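Local structure of Alpha/beta hydrolase fold protein (Nakamurella multipartita, 4Y7D) at residues A118-P121 / D122-R125; T152-G155 / R156-L159; V66-P69 / G70-G73. The protein is probably a hydrolase of the alpha/beta hydrolase fold, whose substrate is not established. All blocks are in the same frame, centred on the assembly; numbering follows the deposited sequence. Where two conformers were deposited one is given.

Interaction 1 of 3, residues A118-P121 / D122-R125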
# COMPACT_ATOMS: atom_id res chain seq x y z
N ALA A 118 -14.41 2.20 -8.55
CA ALA A 118 -15.02 2.40 -9.87
C ALA A 118 -16.27 1.58 -10.07
O ALA A 118 -17.28 2.11 -10.55
CB ALA A 118 -14.01 2.07 -10.99
N ARG A 119 -16.22 0.30 -9.74
CA ARG A 119 -17.29 -0.62 -10.05
C ARG A 119 -18.22 -0.92 -8.90
O ARG A 119 -19.35 -1.34 -9.13
CB ARG A 119 -16.66 -1.92 -10.63
CG ARG A 119 -17.66 -2.85 -11.31
CD ARG A 119 -16.97 -3.91 -12.17
NE ARG A 119 -16.00 -4.64 -11.38
CZ ARG A 119 -16.30 -5.58 -10.49
NH1 ARG A 119 -17.59 -5.94 -10.30
NH2 ARG A 119 -15.33 -6.17 -9.77
N HIS A 120 -17.79 -0.66 -7.66
CA HIS A 120 -18.60 -0.81 -6.46
C HIS A 120 -18.64 0.51 -5.68
O HIS A 120 -18.31 0.55 -4.48
CB HIS A 120 -17.99 -1.90 -5.58
CG HIS A 120 -18.02 -3.28 -6.17
ND1 HIS A 120 -19.04 -4.16 -5.91
CD2 HIS A 120 -17.15 -3.94 -6.95
CE1 HIS A 120 -18.81 -5.29 -6.54
NE2 HIS A 120 -17.65 -5.19 -7.17
N PRO A 121 -19.04 1.60 -6.32
CA PRO A 121 -19.01 2.91 -5.63
C PRO A 121 -19.84 2.99 -4.35
O PRO A 121 -19.48 3.70 -3.42
CB PRO A 121 -19.56 3.88 -6.71
CG PRO A 121 -20.46 3.00 -7.54
CD PRO A 121 -19.63 1.74 -7.67
N ASP A 122 -20.93 2.24 -4.28
CA ASP A 122 -21.75 2.23 -3.07
C ASP A 122 -21.01 1.64 -1.84
O ASP A 122 -21.51 1.79 -0.73
CB ASP A 122 -23.03 1.40 -3.29
CG ASP A 122 -24.00 2.06 -4.29
OD1 ASP A 122 -23.80 3.23 -4.68
OD2 ASP A 122 -24.99 1.39 -4.67
N ARG A 123 -19.92 0.92 -2.06
CA ARG A 123 -19.18 0.23 -1.00
C ARG A 123 -17.95 1.01 -0.50
O ARG A 123 -17.31 0.59 0.47
CB ARG A 123 -18.68 -1.13 -1.49
CG ARG A 123 -19.70 -2.00 -2.17
CD ARG A 123 -20.98 -2.19 -1.41
NE ARG A 123 -20.88 -3.02 -0.19
CZ ARG A 123 -20.88 -4.36 -0.16
NH1 ARG A 123 -20.88 -5.08 -1.26
NH2 ARG A 123 -20.83 -4.99 1.01
N VAL A 124 -17.65 2.13 -1.15
CA VAL A 124 -16.48 2.94 -0.83
C VAL A 124 -16.91 4.35 -0.33
O VAL A 124 -17.45 5.17 -1.10
CB VAL A 124 -15.56 3.03 -2.05
CG1 VAL A 124 -14.36 3.90 -1.76
CG2 VAL A 124 -15.11 1.65 -2.50
N ARG A 125 -16.70 4.60 0.96
CA ARG A 125 -17.03 5.89 1.58
C ARG A 125 -16.09 7.03 1.18
O ARG A 125 -16.50 8.20 1.06
CB ARG A 125 -16.99 5.75 3.11
CG ARG A 125 -18.04 4.82 3.71
CD ARG A 125 -18.75 5.42 4.93
NE ARG A 125 -19.80 4.53 5.46
CZ ARG A 125 -21.00 4.33 4.90
NH1 ARG A 125 -21.88 3.49 5.46
NH2 ARG A 125 -21.34 4.93 3.75
O HOH W 1 -21.11 -4.48 -4.14
O HOH W 2 -18.04 5.85 -3.85
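His120 and Arg123 meet where helix 110-119 has ended and the chain turns toward strand 124-130. The turn is held by two backbone bonds. Arg123 N donates to His120 O at 2.9 Å. Val124 N reaches Pro121 O at 3.3 Å, a weak bond.

The apolar contact is small. Arg123 CG lies 3.8 Å from His120 CB and approaches the imidazole obliquely. The Arg123 chain starts beside its own backbone N (chi1 -49°) and bends again at chi2 and chi3, which folds the guanidinium back to the histidine's side of the turn.

Water joins the polar ends. One molecule lies in the plane of both the His120 ring and the Arg123 guanidinium. It is 2.7 Å from His120 ND1 and accepts from Arg123 NH1 at 3.0 Å. A second water lies close to Pro121 O and Val124 O.

The strongest polar partners lie beyond the turn. His120 NE2 bonds to Glu87 on helix 82-95. Arg123 binds Ala99 O and Leu98 O and forms a salt bridge with Asp94. Both flat groups are thus gripped from two sides, which fixes their rotation. The shared water lies between the guanidinium and His120 ND1, and the nearby acids probably offset much of the positive charge in this beta-alpha-beta connection.

Interaction 2 of 3, residues T152-G155 / R156-L159; sequences TGLG and RRML
Arg156 and Arg157 both fold back over Gly153 and Leu154 in the first turn of helix 153-165, a helix start with a threonine N-cap. The helix belongs to the helical region between strands 124-130 and 242-247, where alpha/beta hydrolases commonly carry a cap. The Arg156 guanidinium lays one face over Gly153 CA, which sits 3.5 Å above its plane and toward the rim. Of the guanidinium atoms, NH2 of Arg156 comes closest to Gly153 CA, at 3.7 Å. Gly153, having no side chain, lets the group lie this close. In the conformer described, the Arg157 guanidinium covers Leu154 instead, with Leu154 CA above the centre of its plane. Its chain crosses the leucine side chain at about a right angle. Arg157 NH1 then comes within 4.0 Å of Leu154 CD1.

One turn further on, Leu154 and selenomethionine Met158 make a looser apolar contact, with CG of Leu154 4.3 Å from CE of Met158. Both chains leave with CG anti to the backbone N (chi1 167° and -166°), and Met158 then bends at chi3 to bring its methyl back to the leucine.

The backbone positions these groups. Four successive i to i+4 bonds run from Arg156 N to Thr152 O through Leu159 N to Gly155 O. They are of ordinary length and nearly straight.

Further out, the helix start is tied to its surroundings. Thr152 O also accepts from Asn211 ND2, and weakly from Ser213 OG. Asn211 packs on Arg156 and Leu159 as well. Thr152 is also the first residue after helix 144-151, and its hydroxyl is hydrogen-bonded to Val148 O there. Thr152 OG1 makes the capping bond too: Gly155 N donates to it at 3.1 Å.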
# COMPACT_ATOMS: atom_id res chain seq x y z
N THR A 152 15.12 -13.99 -2.77
CA THR A 152 15.46 -15.29 -2.17
C THR A 152 15.21 -15.33 -0.67
O THR A 152 15.12 -14.29 0.01
CB THR A 152 16.95 -15.69 -2.39
OG1 THR A 152 17.81 -14.73 -1.77
CG2 THR A 152 17.28 -15.76 -3.85
N GLY A 153 15.07 -16.54 -0.16
CA GLY A 153 14.88 -16.76 1.30
C GLY A 153 16.11 -16.28 2.09
O GLY A 153 15.99 -15.67 3.17
N LEU A 154 17.29 -16.51 1.54
CA LEU A 154 18.53 -15.94 2.13
C LEU A 154 18.45 -14.42 2.22
O LEU A 154 18.73 -13.83 3.28
CB LEU A 154 19.76 -16.36 1.29
CG LEU A 154 21.02 -15.56 1.64
CD1 LEU A 154 21.47 -16.00 3.03
CD2 LEU A 154 22.12 -15.74 0.61
N GLY A 155 18.04 -13.77 1.13
CA GLY A 155 17.81 -12.33 1.15
C GLY A 155 16.82 -11.87 2.23
O GLY A 155 17.08 -10.88 2.97
N ARG A 156 15.68 -12.56 2.28
CA ARG A 156 14.69 -12.35 3.34
C ARG A 156 15.32 -12.41 4.76
O ARG A 156 15.06 -11.51 5.58
CB ARG A 156 13.53 -13.37 3.23
CG ARG A 156 12.36 -13.08 4.17
CD ARG A 156 11.26 -14.14 4.10
NE ARG A 156 11.76 -15.51 4.24
CZ ARG A 156 11.69 -16.49 3.32
NH1 ARG A 156 11.12 -16.32 2.13
NH2 ARG A 156 12.20 -17.68 3.61
N ARG A 157 16.11 -13.44 5.04
CA ARG A 157 16.75 -13.59 6.35
C ARG A 157 17.74 -12.45 6.63
O ARG A 157 17.82 -11.92 7.75
CB ARG A 157 17.42 -14.97 6.46
CG ARG A 157 16.42 -16.13 6.47
CD ARG A 157 17.07 -17.51 6.59
NE ARG A 157 17.09 -18.24 5.32
CZ ARG A 157 18.18 -18.73 4.70
NH1 ARG A 157 19.41 -18.59 5.21
NH2 ARG A 157 18.04 -19.38 3.55
N MSE A 158 18.48 -12.03 5.61
CA MSE A 158 19.39 -10.89 5.76
C MSE A 158 18.64 -9.64 6.09
O MSE A 158 19.04 -8.91 6.98
CB MSE A 158 20.23 -10.69 4.51
CG MSE A 158 21.37 -9.74 4.82
SE MSE A 158 22.58 -9.73 3.25
CE MSE A 158 22.14 -11.51 2.52
N LEU A 159 17.54 -9.36 5.40
CA LEU A 159 16.73 -8.16 5.70
C LEU A 159 16.21 -8.19 7.14
O LEU A 159 16.19 -7.16 7.81
CB LEU A 159 15.55 -8.00 4.75
CG LEU A 159 15.94 -7.68 3.30
CD1 LEU A 159 14.76 -7.90 2.40
CD2 LEU A 159 16.44 -6.25 3.16

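Interaction 3 of 3, residues V66-P69 / G70-G73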
# COMPACT_ATOMS: atom_id res chain seq x y z
N VAL A 66 -6.08 -6.69 4.53
CA VAL A 66 -6.09 -7.95 3.80
C VAL A 66 -4.71 -8.43 3.44
O VAL A 66 -3.79 -7.62 3.33
CB VAL A 66 -6.86 -7.84 2.46
CG1 VAL A 66 -8.35 -7.84 2.74
CG2 VAL A 66 -6.45 -6.61 1.66
N ASP A 67 -4.61 -9.74 3.23
CA ASP A 67 -3.57 -10.35 2.39
C ASP A 67 -4.21 -10.50 1.01
O ASP A 67 -5.20 -11.20 0.86
CB ASP A 67 -3.14 -11.70 2.92
CG ASP A 67 -2.21 -11.61 4.10
OD1 ASP A 67 -1.15 -10.96 3.94
OD2 ASP A 67 -2.49 -12.20 5.19
N ARG A 68 -3.69 -9.81 -0.00
CA ARG A 68 -4.22 -9.96 -1.35
C ARG A 68 -3.91 -11.35 -1.87
O ARG A 68 -2.98 -12.03 -1.37
CB ARG A 68 -3.72 -8.87 -2.29
CG ARG A 68 -4.25 -7.48 -1.89
CD ARG A 68 -4.07 -6.44 -2.98
NE ARG A 68 -2.65 -6.11 -3.14
CZ ARG A 68 -1.90 -6.55 -4.14
NH1 ARG A 68 -0.61 -6.28 -4.16
NH2 ARG A 68 -2.42 -7.32 -5.07
N PRO A 69 -4.71 -11.81 -2.82
CA PRO A 69 -4.48 -13.15 -3.40
C PRO A 69 -3.05 -13.40 -3.84
O PRO A 69 -2.47 -12.55 -4.55
CB PRO A 69 -5.45 -13.18 -4.56
CG PRO A 69 -6.63 -12.38 -4.03
CD PRO A 69 -5.98 -11.22 -3.32
N GLY A 70 -2.53 -14.56 -3.42
CA GLY A 70 -1.17 -14.95 -3.70
C GLY A 70 -0.17 -14.57 -2.64
O GLY A 70 1.00 -14.96 -2.75
N TYR A 71 -0.60 -13.80 -1.63
CA TYR A 71 0.22 -13.44 -0.54
C TYR A 71 -0.21 -14.14 0.74
O TYR A 71 -1.40 -14.15 1.12
CB TYR A 71 0.15 -11.95 -0.31
CG TYR A 71 0.73 -11.17 -1.46
CD1 TYR A 71 2.11 -10.99 -1.56
CD2 TYR A 71 -0.07 -10.58 -2.46
CE1 TYR A 71 2.65 -10.24 -2.57
CE2 TYR A 71 0.48 -9.82 -3.50
CZ TYR A 71 1.84 -9.64 -3.53
OH TYR A 71 2.43 -8.88 -4.51
N PHE A 72 0.78 -14.71 1.41
CA PHE A 72 0.55 -15.48 2.63
C PHE A 72 -0.62 -16.44 2.45
O PHE A 72 -0.57 -17.25 1.55
CB PHE A 72 0.40 -14.56 3.84
CG PHE A 72 1.67 -13.82 4.22
CD1 PHE A 72 2.91 -14.44 4.14
CD2 PHE A 72 1.60 -12.53 4.76
CE1 PHE A 72 4.07 -13.75 4.48
CE2 PHE A 72 2.76 -11.86 5.16
CZ PHE A 72 3.99 -12.49 5.03
N GLY A 73 -1.66 -16.35 3.30
CA GLY A 73 -2.70 -17.37 3.26
C GLY A 73 -3.85 -17.18 2.27
O GLY A 73 -4.71 -18.08 2.18
O HOH W 3 -2.42 -14.88 5.58
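Arg68 and Tyr71 lie side by side and point the same way, with guanidinium and ring planes 67° apart. Tyr71 CE2 stands over one face of the guanidinium, 3.8 Å from Arg68 NH1. Both side chains start beside their backbone N (chi1 -66° each) and, lying side by side, their polar ends reach the same acid, Asp223. It takes a salt bridge from Arg68 NH1 and a hydrogen bond from Tyr71 OH. Arg68 is further fixed by His40 O, Gly41 O and Gln85.

Asp67 and Phe72 are turned differently. In the Phe72 conformer described, the carboxylate and ring planes are nearly perpendicular, at 89°. Asp67 OD1 there meets the ring edge near its plane, 3.3 Å from Phe72 CD2. The same oxygen accepts from His46 N. Asp67 OD2 accepts a hydrogen bond from a water at 2.7 Å, and that water accepts from Gly73 N at 2.8 Å. An alanine in place of Asp67 would probably leave His46 N without its acceptor and take away the one that links the water to Gly73 N.

Between the pairs, Tyr71 N donates to Arg68 O at 3.0 Å, closing a type II turn. Gly70 takes its third position, with a positive phi that would jam a CB against Pro69 O. The Arg-Pro-Gly-Tyr turn, led by Asp67 after strand 62-66, is a familiar feature of the alpha/beta hydrolase fold.

How the interactions relate
Interaction 3 is buried, interaction 1 is at the surface, and interaction 2 is only partly buried. Interactions 1 and 3 both join the central sheet to its helices, and both pack against helix 82-95. Their centres are about 22 Å apart. Interaction 2 holds no strand and is the start of one helix. It lies on the other side of the chain's centre from interaction 1, with centres about 39 Å apart. Arginines take part in all three. In 66-73 and 118-125 their ends are paired with acids and carbonyls. In 152-159 the guanidinium faces cover helix backbone. Water bridges residues in interactions 1 and 3, while interaction 2 relies on helical bonds and a cap.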